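Local structure of glutaredoxin 1 (Francisella tularensis subsp. tularensis, 3MSZ) at residues Tyr9-Cys14 against Ser60-Ile65. The protein probably reduces protein disulfides as a glutaredoxin, a small thioredoxin-fold oxidoreductase that binds glutathione. Numbering follows the deposited sequence.
With GSH (glutathione), chain D; CAC (cacodylate ion), chain C.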
loop_
_atom_site.group_PDB
_atom_site.type_symbol
_atom_site.label_atom_id
_atom_site.label_comp_id
_atom_site.label_asym_id
_atom_site.label_seq_id
_atom_site.Cartn_x
_atom_site.Cartn_y
_atom_site.Cartn_z
ATOM N N TYR A 9 2.439 -0.864 -2.992
ATOM C CA TYR A 9 3.866 -0.848 -3.168
ATOM C C TYR A 9 4.492 -1.763 -2.134
ATOM O O TYR A 9 4.211 -1.634 -0.938
ATOM C CB TYR A 9 4.373 0.589 -3.005
ATOM C CG TYR A 9 3.906 1.502 -4.123
ATOM C CD1 TYR A 9 4.643 1.612 -5.297
ATOM C CD2 TYR A 9 2.753 2.277 -3.991
ATOM C CE1 TYR A 9 4.234 2.456 -6.327
ATOM C CE2 TYR A 9 2.323 3.133 -5.032
ATOM C CZ TYR A 9 3.089 3.216 -6.187
ATOM O OH TYR A 9 2.709 4.036 -7.233
ATOM N N THR A 10 5.363 -2.663 -2.601
ATOM C CA THR A 10 5.878 -3.718 -1.768
ATOM C C THR A 10 7.347 -4.012 -2.057
ATOM O O THR A 10 7.961 -3.410 -2.937
ATOM C CB THR A 10 5.098 -5.045 -2.017
ATOM O OG1 THR A 10 5.349 -5.473 -3.352
ATOM C CG2 THR A 10 3.593 -4.831 -1.868
ATOM N N ARG A 11 7.904 -4.926 -1.269
ATOM C CA ARG A 11 9.182 -5.547 -1.578
ATOM C C ARG A 11 9.035 -7.048 -1.242
ATOM O O ARG A 11 8.112 -7.455 -0.484
ATOM C CB ARG A 11 10.308 -4.888 -0.769
ATOM C CG ARG A 11 10.332 -5.318 0.716
ATOM C CD ARG A 11 11.471 -4.607 1.464
ATOM N NE ARG A 11 11.479 -4.925 2.900
ATOM C CZ ARG A 11 11.903 -6.080 3.427
ATOM N NH1 ARG A 11 11.889 -6.252 4.739
ATOM N NH2 ARG A 11 12.363 -7.060 2.649
ATOM N N ASN A 12 9.898 -7.877 -1.825
ATOM C CA ASN A 12 9.963 -9.302 -1.438
ATOM C C ASN A 12 10.626 -9.458 -0.062
ATOM O O ASN A 12 11.503 -8.668 0.303
ATOM C CB ASN A 12 10.737 -10.110 -2.492
ATOM C CG ASN A 12 10.057 -10.093 -3.855
ATOM O OD1 ASN A 12 8.928 -10.563 -3.993
ATOM N ND2 ASN A 12 10.738 -9.542 -4.861
ATOM N N GLY A 13 10.204 -10.460 0.709
ATOM C CA GLY A 13 10.724 -10.676 2.055
ATOM C C GLY A 13 10.110 -9.753 3.101
ATOM O O GLY A 13 10.636 -9.615 4.209
ATOM N N CYS A 14 9.008 -9.107 2.734
ATOM C CA CYS A 14 8.282 -8.258 3.660
ATOM C C CYS A 14 6.933 -8.907 3.981
ATOM O O CYS A 14 5.993 -8.862 3.186
ATOM C CB CYS A 14 8.099 -6.858 3.073
ATOM S SG CYS A 14 7.338 -5.691 4.223
ATOM N N SER A 60 8.116 5.625 5.016
ATOM C CA SER A 60 9.493 5.159 5.071
ATOM C C SER A 60 9.536 3.648 5.237
ATOM O O SER A 60 10.574 3.084 5.569
ATOM C CB SER A 60 10.236 5.821 6.244
ATOM O OG SER A 60 9.698 5.359 7.461
ATOM N N THR A 61 8.403 3.002 4.997
ATOM C CA THR A 61 8.311 1.550 5.028
ATOM C C THR A 61 7.370 1.087 3.913
ATOM O O THR A 61 6.647 1.891 3.303
ATOM C CB THR A 61 7.748 1.057 6.387
ATOM O OG1 THR A 61 6.371 1.449 6.518
ATOM C CG2 THR A 61 8.546 1.668 7.549
ATOM N N VAL A 62 7.381 -0.213 3.643
ATOM C CA VAL A 62 6.334 -0.832 2.830
ATOM C C VAL A 62 5.678 -1.870 3.717
ATOM O O VAL A 62 6.273 -2.299 4.687
ATOM C CB VAL A 62 6.889 -1.494 1.556
ATOM C CG1 VAL A 62 7.235 -0.416 0.522
ATOM C CG2 VAL A 62 8.121 -2.339 1.914
ATOM N N PRO A 63 4.439 -2.264 3.393
ATOM C CA PRO A 63 3.685 -1.823 2.214
ATOM C C PRO A 63 3.117 -0.396 2.347
ATOM O O PRO A 63 2.936 0.108 3.458
ATOM C CB PRO A 63 2.529 -2.836 2.164
ATOM C CG PRO A 63 2.272 -3.095 3.607
ATOM C CD PRO A 63 3.620 -3.128 4.270
ATOM N N GLN A 64 2.842 0.223 1.200
ATOM C CA GLN A 64 2.034 1.442 1.113
ATOM C C GLN A 64 0.872 1.163 0.168
ATOM O O GLN A 64 1.057 0.771 -0.995
ATOM C CB GLN A 64 2.844 2.670 0.638
ATOM C CG GLN A 64 3.960 3.112 1.631
ATOM C CD GLN A 64 3.458 3.433 3.051
ATOM O OE1 GLN A 64 4.173 3.240 4.048
ATOM N NE2 GLN A 64 2.228 3.905 3.147
ATOM N N ILE A 65 -0.333 1.399 0.678
ATOM C CA ILE A 65 -1.552 1.062 -0.026
ATOM C C ILE A 65 -2.335 2.320 -0.416
ATOM O O ILE A 65 -2.571 3.206 0.420
ATOM C CB ILE A 65 -2.433 0.183 0.887
ATOM C CG1 ILE A 65 -1.673 -1.101 1.247
ATOM C CG2 ILE A 65 -3.795 -0.102 0.214
ATOM C CD1 ILE A 65 -2.187 -1.784 2.486
HETATM N N1 GSH D . 3.874 1.925 14.087
HETATM C CA1 GSH D . 3.838 1.184 12.838
HETATM C C1 GSH D . 5.001 1.470 11.914
HETATM O O11 GSH D . 5.286 2.649 11.590
HETATM O O12 GSH D . 5.689 0.515 11.446
HETATM C CB1 GSH D . 3.888 -0.320 13.065
HETATM C CG1 GSH D . 3.687 -0.801 11.628
HETATM C CD1 GSH D . 3.475 -2.258 11.522
HETATM O OE1 GSH D . 2.557 -2.908 12.381
HETATM N N2 GSH D . 4.209 -2.776 10.546
HETATM C CA2 GSH D . 4.324 -1.998 9.339
HETATM C C2 GSH D . 3.005 -1.841 8.665
HETATM O O2 GSH D . 2.932 -1.761 7.244
HETATM C CB2 GSH D . 5.267 -2.704 8.393
HETATM S SG2 GSH D . 6.944 -2.039 8.522
HETATM N N3 GSH D . 1.936 -1.801 9.492
HETATM C CA3 GSH D . 1.051 -0.664 9.458
HETATM C C3 GSH D . 1.773 0.684 9.520
HETATM O O31 GSH D . 2.965 0.826 9.886
HETATM O O32 GSH D . 1.198 1.733 9.200
HETATM AS AS CAC C . 11.100 -2.188 5.382
HETATM O O1 CAC C . 10.709 -3.861 5.635
HETATM O O2 CAC C . 9.583 -1.382 5.235
HETATM C C1 CAC C . 12.093 -1.469 6.918
HETATM C C2 CAC C . 12.118 -1.943 3.730
#
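The peptide joining Val62 to Pro63 is cis, and both residues meet the carbonyl O of Tyr9: Val62 through CG1, Pro63 through a CA-H contact. The side chains of Val62 and Pro63 also pack on Cys17 of helix 15-26. Arg11 CG sits between the backbone N and the carbonyl carbon (chi1 76°), its aliphatic chain crossing Val62 at about a right angle, with Arg11 CG 3.9 Å from Val62 CG2. A cacodylate ion, probably from the crystallisation liquor, links the two residues: its O1 accepts from Arg11 NE (3.0 Å) and Arg11 NH1 (2.8 Å) at the guanidinium edge, in its plane, while its O2 takes the Val62 N-H. CB of Cys14 lies over the centre of one guanidinium face. In one of two modelled conformers, Cys14 SG lies 3.6 Å from Val62 O. Tyr9 and Gln64 form an antiparallel hydrogen-bonded pair: Tyr9 N binds Gln64 O nearly straight (2.9 Å, 172°), and Gln64 N returns to a lone pair of Tyr9 O. Pro63 CD meets glutathione O2 (3.3 Å). A cis-proline loop beside a CxxC at a helix start, here Cys14 and Cys17, is characteristic of the active site of thioredoxins and glutaredoxins.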